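Local coordinates for protein probable hydrogenase maturation factor HypB (Methanocaldococcus jannaschii, PDB 2HF9) that probably hydrolyses GTP slowly as a homodimeric maturation factor that helps insert nickel into the metal centre of [NiFe] hydrogenases, at residues 33-41 / 217-226. Numbering follows the deposited sequence.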
ATOM      1  N   LEU A  33       8.992 -27.835   4.331  1.00 16.27           N
ATOM      2  CA  LEU A  33       9.873 -27.326   3.284  1.00 16.16           C
ATOM      3  C   LEU A  33      11.292 -27.889   3.414  1.00 16.22           C
ATOM      4  O   LEU A  33      11.868 -28.347   2.422  1.00 16.15           O
ATOM      5  CB  LEU A  33       9.889 -25.793   3.290  1.00 16.15           C
ATOM      6  CG  LEU A  33       8.575 -25.094   2.917  1.00 15.95           C
ATOM      7  CD1 LEU A  33       8.612 -23.645   3.359  1.00 16.28           C
ATOM      8  CD2 LEU A  33       8.265 -25.194   1.430  1.00 16.33           C
ATOM      9  N   ASN A  34      11.832 -27.868   4.635  1.00 16.31           N
ATOM     10  CA  ASN A  34      13.172 -28.409   4.921  1.00 16.68           C
ATOM     11  C   ASN A  34      13.294 -29.898   4.605  1.00 16.93           C
ATOM     12  O   ASN A  34      14.334 -30.360   4.126  1.00 16.83           O
ATOM     13  CB  ASN A  34      13.569 -28.154   6.379  1.00 16.67           C
ATOM     14  CG  ASN A  34      13.885 -26.692   6.657  1.00 16.74           C
ATOM     15  OD1 ASN A  34      14.287 -25.948   5.763  1.00 16.54           O
ATOM     16  ND2 ASN A  34      13.709 -26.278   7.908  1.00 17.26           N
ATOM     17  N   LYS A  35      12.216 -30.626   4.878  1.00 17.08           N
ATOM     18  CA  LYS A  35      12.102 -32.055   4.611  1.00 17.33           C
ATOM     19  C   LYS A  35      12.271 -32.344   3.121  1.00 17.06           C
ATOM     20  O   LYS A  35      12.861 -33.355   2.737  1.00 16.74           O
ATOM     21  CB  LYS A  35      10.725 -32.526   5.076  1.00 17.60           C
ATOM     22  CG  LYS A  35      10.697 -33.801   5.899  1.00 19.42           C
ATOM     23  CD  LYS A  35       9.644 -33.701   7.022  1.00 21.06           C
ATOM     24  CE  LYS A  35       8.281 -33.204   6.508  1.00 22.24           C
ATOM     25  NZ  LYS A  35       7.495 -32.442   7.541  1.00 22.31           N
ATOM     26  N   HIS A  36      11.759 -31.436   2.291  1.00 16.88           N
ATOM     27  CA  HIS A  36      11.819 -31.577   0.840  1.00 16.84           C
ATOM     28  C   HIS A  36      12.879 -30.696   0.174  1.00 16.37           C
ATOM     29  O   HIS A  36      12.920 -30.595  -1.053  1.00 16.27           O
ATOM     30  CB  HIS A  36      10.443 -31.327   0.227  1.00 17.25           C
ATOM     31  CG  HIS A  36       9.408 -32.317   0.657  1.00 18.61           C
ATOM     32  ND1 HIS A  36       9.322 -33.583   0.117  1.00 20.32           N
ATOM     33  CD2 HIS A  36       8.423 -32.236   1.582  1.00 19.97           C
ATOM     34  CE1 HIS A  36       8.325 -34.236   0.686  1.00 20.09           C
ATOM     35  NE2 HIS A  36       7.766 -33.442   1.581  1.00 20.16           N
ATOM     36  N   GLY A  37      13.723 -30.062   0.988  1.00 15.99           N
ATOM     37  CA  GLY A  37      14.846 -29.269   0.492  1.00 15.37           C
ATOM     38  C   GLY A  37      14.408 -28.046  -0.290  1.00 14.89           C
ATOM     39  O   GLY A  37      15.002 -27.706  -1.314  1.00 15.13           O
ATOM     40  N   VAL A  38      13.368 -27.384   0.204  1.00 14.40           N
ATOM     41  CA  VAL A  38      12.837 -26.183  -0.441  1.00 13.82           C
ATOM     42  C   VAL A  38      13.214 -24.973   0.400  1.00 13.43           C
ATOM     43  O   VAL A  38      13.052 -24.988   1.617  1.00 13.34           O
ATOM     44  CB  VAL A  38      11.292 -26.247  -0.612  1.00 13.81           C
ATOM     45  CG1 VAL A  38      10.760 -24.997  -1.320  1.00 13.76           C
ATOM     46  CG2 VAL A  38      10.882 -27.495  -1.370  1.00 13.72           C
ATOM     47  N   VAL A  39      13.740 -23.940  -0.251  1.00 12.76           N
ATOM     48  CA  VAL A  39      14.012 -22.681   0.431  1.00 12.34           C
ATOM     49  C   VAL A  39      12.949 -21.672   0.000  1.00 11.91           C
ATOM     50  O   VAL A  39      12.779 -21.411  -1.195  1.00 11.69           O
ATOM     51  CB  VAL A  39      15.450 -22.159   0.163  1.00 12.24           C
ATOM     52  CG1 VAL A  39      15.739 -20.938   1.027  1.00 12.10           C
ATOM     53  CG2 VAL A  39      16.481 -23.253   0.452  1.00 12.48           C
ATOM     54  N   ALA A  40      12.223 -21.137   0.980  1.00 11.41           N
ATOM     55  CA  ALA A  40      11.073 -20.272   0.722  1.00 11.08           C
ATOM     56  C   ALA A  40      11.309 -18.812   1.098  1.00 10.79           C
ATOM     57  O   ALA A  40      11.934 -18.512   2.119  1.00 11.07           O
ATOM     58  CB  ALA A  40       9.839 -20.802   1.431  1.00 11.18           C
ATOM     59  N   PHE A  41      10.776 -17.919   0.268  1.00 10.16           N
ATOM     60  CA  PHE A  41      10.945 -16.478   0.426  1.00  9.80           C
ATOM     61  C   PHE A  41       9.595 -15.755   0.421  1.00  9.46           C
ATOM     62  O   PHE A  41       8.774 -15.953  -0.479  1.00  9.44           O
ATOM     63  CB  PHE A  41      11.850 -15.918  -0.684  1.00  9.58           C
ATOM     64  CG  PHE A  41      13.271 -16.420  -0.630  1.00  9.61           C
ATOM     65  CD1 PHE A  41      13.632 -17.608  -1.261  1.00  9.42           C
ATOM     66  CD2 PHE A  41      14.254 -15.694   0.039  1.00  9.23           C
ATOM     67  CE1 PHE A  41      14.946 -18.073  -1.215  1.00  9.78           C
ATOM     68  CE2 PHE A  41      15.575 -16.149   0.084  1.00  9.71           C
ATOM     69  CZ  PHE A  41      15.917 -17.343  -0.546  1.00  9.24           C
ATOM     70  N   PHE A 217      21.756 -12.350  -2.366  1.00 11.91           N
ATOM     71  CA  PHE A 217      20.957 -12.633  -1.175  1.00 12.10           C
ATOM     72  C   PHE A 217      20.239 -13.975  -1.272  1.00 12.01           C
ATOM     73  O   PHE A 217      20.241 -14.743  -0.309  1.00 11.74           O
ATOM     74  CB  PHE A 217      19.943 -11.514  -0.888  1.00 11.96           C
ATOM     75  CG  PHE A 217      19.022 -11.820   0.265  1.00 12.19           C
ATOM     76  CD1 PHE A 217      19.432 -11.592   1.577  1.00 12.61           C
ATOM     77  CD2 PHE A 217      17.758 -12.366   0.042  1.00 12.69           C
ATOM     78  CE1 PHE A 217      18.590 -11.888   2.652  1.00 12.26           C
ATOM     79  CE2 PHE A 217      16.911 -12.667   1.115  1.00 12.38           C
ATOM     80  CZ  PHE A 217      17.332 -12.428   2.419  1.00 12.11           C
ATOM     81  N   ILE A 218      19.621 -14.245  -2.422  1.00 12.15           N
ATOM     82  CA  ILE A 218      18.906 -15.508  -2.635  1.00 12.60           C
ATOM     83  C   ILE A 218      19.849 -16.703  -2.449  1.00 13.15           C
ATOM     84  O   ILE A 218      19.540 -17.639  -1.700  1.00 12.95           O
ATOM     85  CB  ILE A 218      18.210 -15.579  -4.038  1.00 12.58           C
ATOM     86  CG1 ILE A 218      17.204 -14.428  -4.242  1.00 12.11           C
ATOM     87  CG2 ILE A 218      17.546 -16.945  -4.257  1.00 12.16           C
ATOM     88  CD1 ILE A 218      16.017 -14.410  -3.287  1.00 11.81           C
ATOM     89  N   GLU A 219      21.002 -16.648  -3.113  1.00 13.85           N
ATOM     90  CA  GLU A 219      21.978 -17.739  -3.079  1.00 14.67           C
ATOM     91  C   GLU A 219      22.574 -17.963  -1.691  1.00 15.10           C
ATOM     92  O   GLU A 219      22.689 -19.107  -1.244  1.00 14.83           O
ATOM     93  CB  GLU A 219      23.085 -17.507  -4.110  1.00 15.09           C
ATOM     94  CG  GLU A 219      22.619 -17.620  -5.561  1.00 16.51           C
ATOM     95  CD  GLU A 219      22.520 -19.056  -6.058  1.00 17.96           C
ATOM     96  OE1 GLU A 219      22.561 -20.003  -5.239  1.00 19.31           O
ATOM     97  OE2 GLU A 219      22.400 -19.238  -7.284  1.00 18.58           O
ATOM     98  N   LYS A 220      22.951 -16.869  -1.024  1.00 15.44           N
ATOM     99  CA  LYS A 220      23.453 -16.911   0.352  1.00 16.30           C
ATOM    100  C   LYS A 220      22.434 -17.544   1.300  1.00 16.34           C
ATOM    101  O   LYS A 220      22.798 -18.362   2.152  1.00 16.20           O
ATOM    102  CB  LYS A 220      23.825 -15.504   0.835  1.00 16.13           C
ATOM    103  CG  LYS A 220      24.438 -15.441   2.233  1.00 17.17           C
ATOM    104  CD  LYS A 220      24.843 -14.015   2.588  1.00 17.66           C
ATOM    105  CE  LYS A 220      25.495 -13.935   3.961  1.00 19.70           C
ATOM    106  NZ  LYS A 220      24.500 -13.976   5.075  1.00 20.50           N
ATOM    107  N   SER A 221      21.166 -17.167   1.136  1.00 16.55           N
ATOM    108  CA  SER A 221      20.070 -17.700   1.950  1.00 16.89           C
ATOM    109  C   SER A 221      19.907 -19.208   1.777  1.00 17.40           C
ATOM    110  O   SER A 221      19.707 -19.933   2.756  1.00 17.17           O
ATOM    111  CB  SER A 221      18.755 -16.991   1.614  1.00 16.78           C
ATOM    112  OG  SER A 221      18.821 -15.616   1.939  1.00 15.85           O
ATOM    113  N   VAL A 222      19.997 -19.669   0.531  1.00 17.94           N
ATOM    114  CA  VAL A 222      19.919 -21.095   0.215  1.00 18.75           C
ATOM    115  C   VAL A 222      21.049 -21.854   0.915  1.00 19.39           C
ATOM    116  O   VAL A 222      20.811 -22.869   1.574  1.00 19.36           O
ATOM    117  CB  VAL A 222      19.934 -21.350  -1.321  1.00 18.54           C
ATOM    118  CG1 VAL A 222      20.037 -22.843  -1.637  1.00 18.93           C
ATOM    119  CG2 VAL A 222      18.688 -20.768  -1.972  1.00 18.62           C
ATOM    120  N   LYS A 223      22.270 -21.338   0.803  1.00 20.29           N
ATOM    121  CA  LYS A 223      23.429 -22.007   1.391  1.00 21.30           C
ATOM    122  C   LYS A 223      23.405 -22.047   2.921  1.00 21.80           C
ATOM    123  O   LYS A 223      23.943 -22.978   3.513  1.00 21.91           O
ATOM    124  CB  LYS A 223      24.740 -21.390   0.886  1.00 21.56           C
ATOM    125  CG  LYS A 223      25.000 -21.521  -0.626  1.00 22.74           C
ATOM    126  CD  LYS A 223      25.102 -22.976  -1.101  1.00 24.23           C
ATOM    127  CE  LYS A 223      23.860 -23.402  -1.879  1.00 24.45           C
ATOM    128  NZ  LYS A 223      23.767 -24.880  -2.013  1.00 26.28           N
ATOM    129  N   GLU A 224      22.770 -21.057   3.550  1.00 22.40           N
ATOM    130  CA  GLU A 224      22.794 -20.930   5.014  1.00 23.33           C
ATOM    131  C   GLU A 224      21.709 -21.715   5.781  1.00 23.69           C
ATOM    132  O   GLU A 224      21.788 -21.828   7.006  1.00 23.70           O
ATOM    133  CB  GLU A 224      22.781 -19.450   5.437  1.00 23.22           C
ATOM    134  CG  GLU A 224      21.431 -18.764   5.266  1.00 23.87           C
ATOM    135  CD  GLU A 224      21.324 -17.434   5.993  1.00 23.89           C
ATOM    136  OE1 GLU A 224      21.974 -16.457   5.558  1.00 23.96           O
ATOM    137  OE2 GLU A 224      20.571 -17.370   6.993  1.00 24.08           O
ATOM    138  N   VAL A 225      20.712 -22.252   5.074  1.00 24.41           N
ATOM    139  CA  VAL A 225      19.571 -22.929   5.724  1.00 25.28           C
ATOM    140  C   VAL A 225      19.995 -24.001   6.741  1.00 26.06           C
ATOM    141  O   VAL A 225      20.794 -24.889   6.426  1.00 26.04           O
ATOM    142  CB  VAL A 225      18.560 -23.519   4.692  1.00 25.29           C
ATOM    143  CG1 VAL A 225      17.484 -24.350   5.388  1.00 25.40           C
ATOM    144  CG2 VAL A 225      17.903 -22.412   3.899  1.00 24.94           C
ATOM    145  N   LYS A 226      19.448 -23.882   7.954  1.00 26.76           N
ATOM    146  CA  LYS A 226      19.704 -24.786   9.087  1.00 27.52           C
ATOM    147  C   LYS A 226      21.183 -24.896   9.464  1.00 27.78           C
ATOM    148  O   LYS A 226      21.552 -24.688  10.623  1.00 28.07           O
ATOM    149  CB  LYS A 226      19.080 -26.173   8.861  1.00 27.55           C
ATOM    150  CG  LYS A 226      19.306 -27.151  10.013  1.00 27.86           C
ATOM    151  CD  LYS A 226      18.507 -28.438   9.849  1.00 27.97           C
ATOM    152  CE  LYS A 226      17.189 -28.401  10.622  1.00 28.51           C
ATOM    153  NZ  LYS A 226      16.174 -27.535   9.973  1.00 28.92           N
TER
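Phe41 and Val39, alternate residues of strand 39-41 whose side chains leave the backbone toward helix 217-224, pack on that helix and illustrate how a strand receives a covering helix. With CG set beside its own backbone N (chi1 -65°), the Phe41 ring reaches the helix and takes Ile218 over one face, CD1 standing 3.9 Å from the ring centroid in a CH-pi contact. The rim of the same ring meets Ser221, whose CB is 3.6 Å from Phe41 CZ, and Phe217, whose CE2 lies 3.9 Å from Phe41 CE2. Ser221 OG turns back to its own helix and donates to Phe217 O (2.8 Å). A leucine in place of Phe41 would probably leave Ile218 CD1 without its aromatic face and open a gap beside Ser221. Toward the C-terminal end of the helix, the side chains of Val39 and Val225 pass in opposite directions, CG2 of Val39 lying 3.8 Å from CG2 of Val225, and Val39 also touches Val222. At the margin, Asn34 OD1 lies against Val225 CG1 (3.6 Å) while accepting a hydrogen bond from His141 NE2. The N-to-C directions of strand 39-41 and helix 217-224 differ by 137°, their axes approaching to 9.1 Å. Here the C-terminal helix covers strand 39-45, the parallel sheet's central strand, which runs into the P-loop, a layered alpha/beta packing characteristic of P-loop NTPases.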